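PDB 5X6B: O-phospho-L-seryl-tRNA:Cys-tRNA synthase from Methanocaldococcus jannaschii DSM 2661, which probably converts O-phosphoseryl-tRNA(Cys) into cysteinyl-tRNA(Cys), using a pyridoxal phosphate cofactor. Local coordinates for residues K69-A74 and L303-P308. Sequence-based numbering, arbitrary orientation.
Sequences KEAKKA and LMASFP
In the alanine-lined interface of helix 69-77 with the junction of helices 298-305 and 307-314, the methyl of Ala305 rests against Ala71 and Ala74, about one turn apart on their helix. Ala305 CB lies 3.6 Å from Ala71 CA. The same Ala305 CB is 3.8 Å from Ala74 CB, while the CB atoms of Ala71 and Ala305 are 3.9 Å apart. With nothing longer than a methyl at the centre, the backbones come close: Ala71 CA and Ala305 CA are separated by 4.8 Å. Beside this apolar patch, Ser306 OG meets Ala71 CB at 3.3 Å. The hydroxyl sits anti to its own carbonyl carbon (chi1 -60°), where Ala258 O, its strongest partner, and Thr302 O must share its single proton or alternate for it, which probably restricts its rotation. Glu70 contributes at the margin, its CB 4.0 Å from Ala305 O. No hydrogen bond joins the two segments, and van der Waals packing, mostly of methyl groups, holds them together. Beyond it, Lys72 and Lys73 form salt bridges with acidic side chains of another protein's chain, whereas Leu303, Met304 and Phe307 pack against helix 100-111, and Leu303 also meets Cys263, just before strand 264-268.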
loop_
_atom_site.group_PDB
_atom_site.type_symbol
_atom_site.label_atom_id
_atom_site.label_comp_id
_atom_site.label_asym_id
_atom_site.label_seq_id
_atom_site.Cartn_x
_atom_site.Cartn_y
_atom_site.Cartn_z
ATOM N N LYS B 69 8.459 3.200 8.960
ATOM C CA LYS B 69 7.319 3.621 9.770
ATOM C C LYS B 69 6.465 4.684 9.079
ATOM O O LYS B 69 5.256 4.737 9.292
ATOM C CB LYS B 69 7.794 4.132 11.135
ATOM C CG LYS B 69 8.796 5.270 11.080
ATOM C CD LYS B 69 9.146 5.747 12.480
ATOM C CE LYS B 69 10.148 6.888 12.452
ATOM N NZ LYS B 69 11.422 6.467 11.814
ATOM N N GLU B 70 7.090 5.517 8.251
ATOM C CA GLU B 70 6.363 6.530 7.488
ATOM C C GLU B 70 5.307 5.879 6.600
ATOM O O GLU B 70 4.195 6.387 6.461
ATOM C CB GLU B 70 7.318 7.362 6.624
ATOM C CG GLU B 70 8.403 8.097 7.397
ATOM C CD GLU B 70 9.637 7.247 7.637
ATOM O OE1 GLU B 70 9.597 6.039 7.331
ATOM O OE2 GLU B 70 10.647 7.787 8.135
ATOM N N ALA B 71 5.662 4.744 6.010
ATOM C CA ALA B 71 4.767 4.054 5.097
ATOM C C ALA B 71 3.670 3.319 5.854
ATOM O O ALA B 71 2.532 3.256 5.396
ATOM C CB ALA B 71 5.548 3.086 4.211
ATOM N N LYS B 72 4.013 2.757 7.009
ATOM C CA LYS B 72 3.027 2.061 7.829
ATOM C C LYS B 72 1.938 3.023 8.300
ATOM O O LYS B 72 0.760 2.673 8.325
ATOM C CB LYS B 72 3.690 1.391 9.026
ATOM C CG LYS B 72 4.648 0.273 8.671
ATOM C CD LYS B 72 5.269 -0.295 9.931
ATOM C CE LYS B 72 6.241 -1.411 9.631
ATOM N NZ LYS B 72 6.964 -1.817 10.871
ATOM N N LYS B 73 2.337 4.238 8.667
ATOM C CA LYS B 73 1.376 5.264 9.042
ATOM C C LYS B 73 0.457 5.570 7.872
ATOM O O LYS B 73 -0.754 5.725 8.040
ATOM C CB LYS B 73 2.084 6.537 9.498
ATOM C CG LYS B 73 2.938 6.365 10.736
ATOM C CD LYS B 73 3.673 7.652 11.064
ATOM C CE LYS B 73 4.662 7.439 12.192
ATOM N NZ LYS B 73 5.435 8.675 12.471
ATOM N N ALA B 74 1.046 5.651 6.684
ATOM C CA ALA B 74 0.292 5.918 5.466
ATOM C C ALA B 74 -0.706 4.796 5.182
ATOM O O ALA B 74 -1.815 5.047 4.712
ATOM C CB ALA B 74 1.242 6.105 4.292
ATOM N N LEU B 303 4.605 3.423 -1.648
ATOM C CA LEU B 303 5.715 3.807 -2.519
ATOM C C LEU B 303 6.027 5.297 -2.384
ATOM O O LEU B 303 7.193 5.691 -2.298
ATOM C CB LEU B 303 5.398 3.459 -3.976
ATOM C CG LEU B 303 6.514 3.615 -5.014
ATOM C CD1 LEU B 303 7.709 2.737 -4.676
ATOM C CD2 LEU B 303 5.997 3.288 -6.407
ATOM N N MET B 304 4.985 6.121 -2.359
ATOM C CA MET B 304 5.148 7.557 -2.140
ATOM C C MET B 304 5.628 7.859 -0.718
ATOM O O MET B 304 6.391 8.799 -0.493
ATOM C CB MET B 304 3.836 8.298 -2.409
ATOM C CG MET B 304 3.429 8.352 -3.877
ATOM S SD MET B 304 1.943 9.350 -4.144
ATOM C CE MET B 304 0.688 8.290 -3.435
ATOM N N ALA B 305 5.177 7.059 0.241
ATOM C CA ALA B 305 5.541 7.268 1.641
ATOM C C ALA B 305 6.981 6.839 1.932
ATOM O O ALA B 305 7.699 7.512 2.667
ATOM C CB ALA B 305 4.576 6.527 2.546
ATOM N N SER B 306 7.400 5.718 1.352
ATOM C CA SER B 306 8.759 5.224 1.538
ATOM C C SER B 306 9.772 5.975 0.683
ATOM O O SER B 306 10.976 5.752 0.804
ATOM C CB SER B 306 8.837 3.735 1.212
ATOM O OG SER B 306 7.978 2.989 2.050
ATOM N N PHE B 307 9.287 6.861 -0.176
ATOM C CA PHE B 307 10.150 7.497 -1.163
ATOM C C PHE B 307 11.288 8.328 -0.544
ATOM O O PHE B 307 12.439 8.172 -0.956
ATOM C CB PHE B 307 9.317 8.354 -2.125
ATOM C CG PHE B 307 10.121 8.974 -3.230
ATOM C CD1 PHE B 307 10.821 8.179 -4.122
ATOM C CD2 PHE B 307 10.165 10.347 -3.388
ATOM C CE1 PHE B 307 11.566 8.743 -5.141
ATOM C CE2 PHE B 307 10.903 10.918 -4.409
ATOM C CZ PHE B 307 11.605 10.116 -5.285
ATOM N N PRO B 308 10.991 9.200 0.441
ATOM C CA PRO B 308 12.116 9.934 1.042
ATOM C C PRO B 308 13.136 9.018 1.724
ATOM O O PRO B 308 14.336 9.277 1.653
ATOM C CB PRO B 308 11.434 10.844 2.071
ATOM C CG PRO B 308 10.040 10.992 1.574
ATOM C CD PRO B 308 9.698 9.665 0.977
#